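Local coordinates for protein putative dioxygenase (Nostoc punctiforme, PDB 2PEB) that probably acts as a dioxygenase of the Dopa 4,5-dioxygenase family and holds a zinc ion in the crystal, at residues A14-D19 with L80-H85. Residues are numbered along the deposited sequence; the frame is centred on the assembly and turned at random.
Sequences AHVYFD and LDILVH. With ZN (zinc ion), chain C.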
loop_
_atom_site.group_PDB
_atom_site.type_symbol
_atom_site.label_atom_id
_atom_site.label_comp_id
_atom_site.label_asym_id
_atom_site.label_seq_id
_atom_site.Cartn_x
_atom_site.Cartn_y
_atom_site.Cartn_z
ATOM N N ALA A 14 -8.340 6.989 -1.267
ATOM C CA ALA A 14 -8.394 6.055 -0.137
ATOM C C ALA A 14 -9.858 5.757 0.233
ATOM O O ALA A 14 -10.678 6.656 0.331
ATOM C CB ALA A 14 -7.661 6.614 1.007
ATOM N N HIS A 15 -10.179 4.475 0.360
ATOM C CA HIS A 15 -11.469 3.980 0.873
ATOM C C HIS A 15 -11.188 3.391 2.264
ATOM O O HIS A 15 -10.432 2.423 2.409
ATOM C CB HIS A 15 -12.131 2.998 -0.112
ATOM C CG HIS A 15 -12.522 3.658 -1.415
ATOM N ND1 HIS A 15 -13.770 4.227 -1.596
ATOM C CD2 HIS A 15 -11.850 3.866 -2.574
ATOM C CE1 HIS A 15 -13.840 4.784 -2.782
ATOM N NE2 HIS A 15 -12.716 4.535 -3.424
ATOM N N VAL A 16 -11.730 4.043 3.287
ATOM C CA VAL A 16 -11.519 3.660 4.676
ATOM C C VAL A 16 -12.742 2.901 5.109
ATOM O O VAL A 16 -13.858 3.460 5.197
ATOM C CB VAL A 16 -11.288 4.903 5.566
ATOM C CG1 VAL A 16 -11.042 4.483 7.008
ATOM C CG2 VAL A 16 -10.119 5.770 5.051
ATOM N N TYR A 17 -12.570 1.594 5.302
ATOM C CA TYR A 17 -13.639 0.713 5.691
ATOM C C TYR A 17 -13.849 0.701 7.203
ATOM O O TYR A 17 -12.907 0.872 7.995
ATOM C CB TYR A 17 -13.398 -0.704 5.145
ATOM C CG TYR A 17 -13.297 -0.689 3.645
ATOM C CD1 TYR A 17 -14.438 -0.755 2.871
ATOM C CD2 TYR A 17 -12.057 -0.571 2.983
ATOM C CE1 TYR A 17 -14.378 -0.683 1.489
ATOM C CE2 TYR A 17 -11.985 -0.530 1.576
ATOM C CZ TYR A 17 -13.167 -0.595 0.843
ATOM O OH TYR A 17 -13.173 -0.518 -0.522
ATOM N N PHE A 18 -15.094 0.483 7.594
ATOM C CA PHE A 18 -15.420 0.408 9.012
ATOM C C PHE A 18 -16.713 -0.364 9.237
ATOM O O PHE A 18 -17.474 -0.639 8.319
ATOM C CB PHE A 18 -15.540 1.829 9.603
ATOM C CG PHE A 18 -16.610 2.642 8.951
ATOM C CD1 PHE A 18 -17.926 2.566 9.393
ATOM C CD2 PHE A 18 -16.311 3.412 7.818
ATOM C CE1 PHE A 18 -18.916 3.259 8.758
ATOM C CE2 PHE A 18 -17.308 4.095 7.179
ATOM C CZ PHE A 18 -18.596 4.029 7.641
ATOM N N ASP A 19 -16.962 -0.698 10.493
ATOM C CA ASP A 19 -18.280 -1.197 10.898
ATOM C C ASP A 19 -18.697 -0.427 12.141
ATOM O O ASP A 19 -17.967 0.457 12.577
ATOM C CB ASP A 19 -18.276 -2.715 11.096
ATOM C CG ASP A 19 -17.251 -3.185 12.092
ATOM O OD1 ASP A 19 -16.821 -2.411 12.956
ATOM O OD2 ASP A 19 -16.864 -4.366 12.014
ATOM N N LEU A 80 -7.777 0.003 11.066
ATOM C CA LEU A 80 -8.759 0.018 9.969
ATOM C C LEU A 80 -8.165 -0.543 8.680
ATOM O O LEU A 80 -6.971 -0.392 8.414
ATOM C CB LEU A 80 -9.209 1.457 9.708
ATOM C CG LEU A 80 -9.969 2.091 10.864
ATOM C CD1 LEU A 80 -10.195 3.583 10.533
ATOM C CD2 LEU A 80 -11.302 1.368 11.160
ATOM N N ASP A 81 -8.993 -1.208 7.887
ATOM C CA ASP A 81 -8.539 -1.653 6.571
ATOM C C ASP A 81 -8.821 -0.540 5.577
ATOM O O ASP A 81 -9.922 0.069 5.612
ATOM C CB ASP A 81 -9.253 -2.932 6.149
ATOM C CG ASP A 81 -9.094 -4.048 7.177
ATOM O OD1 ASP A 81 -7.953 -4.222 7.671
ATOM O OD2 ASP A 81 -10.085 -4.742 7.526
ATOM N N ILE A 82 -7.851 -0.278 4.707
ATOM C CA ILE A 82 -7.876 0.855 3.811
ATOM C C ILE A 82 -7.331 0.452 2.458
ATOM O O ILE A 82 -6.224 -0.023 2.303
ATOM C CB ILE A 82 -7.069 2.066 4.371
ATOM C CG1 ILE A 82 -7.606 2.507 5.711
ATOM C CG2 ILE A 82 -7.121 3.256 3.480
ATOM C CD1 ILE A 82 -6.770 3.572 6.330
ATOM N N LEU A 83 -8.194 0.579 1.469
ATOM C CA LEU A 83 -7.827 0.520 0.095
ATOM C C LEU A 83 -7.351 1.852 -0.447
ATOM O O LEU A 83 -8.022 2.881 -0.300
ATOM C CB LEU A 83 -9.052 0.110 -0.704
ATOM C CG LEU A 83 -8.898 0.105 -2.224
ATOM C CD1 LEU A 83 -7.967 -1.036 -2.658
ATOM C CD2 LEU A 83 -10.261 -0.064 -2.938
ATOM N N VAL A 84 -6.198 1.870 -1.080
ATOM C CA VAL A 84 -5.770 3.026 -1.847
ATOM C C VAL A 84 -5.600 2.650 -3.330
ATOM O O VAL A 84 -4.936 1.709 -3.654
ATOM C CB VAL A 84 -4.462 3.671 -1.324
ATOM C CG1 VAL A 84 -4.066 4.913 -2.213
ATOM C CG2 VAL A 84 -4.584 4.037 0.190
ATOM N N HIS A 85 -6.251 3.388 -4.215
ATOM C CA HIS A 85 -6.202 3.098 -5.625
ATOM C C HIS A 85 -5.932 4.376 -6.391
ATOM O O HIS A 85 -6.298 5.458 -5.959
ATOM C CB HIS A 85 -7.444 2.319 -6.132
ATOM C CG HIS A 85 -8.699 3.127 -6.247
ATOM N ND1 HIS A 85 -8.897 4.023 -7.271
ATOM C CD2 HIS A 85 -9.834 3.157 -5.501
ATOM C CE1 HIS A 85 -10.079 4.615 -7.119
ATOM N NE2 HIS A 85 -10.674 4.098 -6.061
HETATM ZN ZN ZN C . -12.340 5.189 -5.151
HETATM O O HOH W 1 -11.706 -1.382 8.705
#
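Leu83 O is gripped from the facing strand by two groups of neighbouring residues: His15 N donates a nearly straight hydrogen bond of 2.8 Å, and Ala14 CA makes a CA-H...O contact beside it. His15 O accepts the more bent return bond from Leu83 N, and the two reciprocal bonds make His15 and Leu83 a hydrogen-bonded pair of the antiparallel strands 11-18 and 82-87; Ile82 CA adds a CA-H...O contact to His15 O. Tyr17 N then bonds to Asp81 O at 3.1 Å, close to the line of the carbonyl. Tyr17 O and Asp81 N do not bond directly; one water bridges them, donating to the first and accepting from the second.

The two faces of the sheet differ in character. On one, Val16 CG1 meets Leu80 CD1 at 3.7 Å and also touches Ile82 CG1, while Ala14 CB packs on Val84 CG2; helix 23-36 lies against Leu80 here. On the other, Tyr17 lies side by side with Leu83, presenting its ring edge, with CE2 3.8 Å from Leu83 CB, and its hydroxyl is hydrogen-bonded to His52 ND1. An alanine in place of Tyr17 would probably leave His52 ND1 without this partner and open a gap beside Leu83.

Beyond Leu83 the imidazoles of His15 and His85 meet rim to rim, planes 15° apart. Their NE2 atoms do not bond to each other; both bind zinc, His15 NE2 at 1.9 Å and His85 NE2 at 2.2 Å. In His85, chi1 (74°) sets CG between the two main-chain branches, and the ring's turn about CB-CG (chi2 75°) presents NE2 to the metal. His13 adds a third ligand, consistent with a metal-dependent dioxygenase centre, although zinc need not be the working metal; adjacent antiparallel strands can thus bring histidines far apart in sequence to one metal.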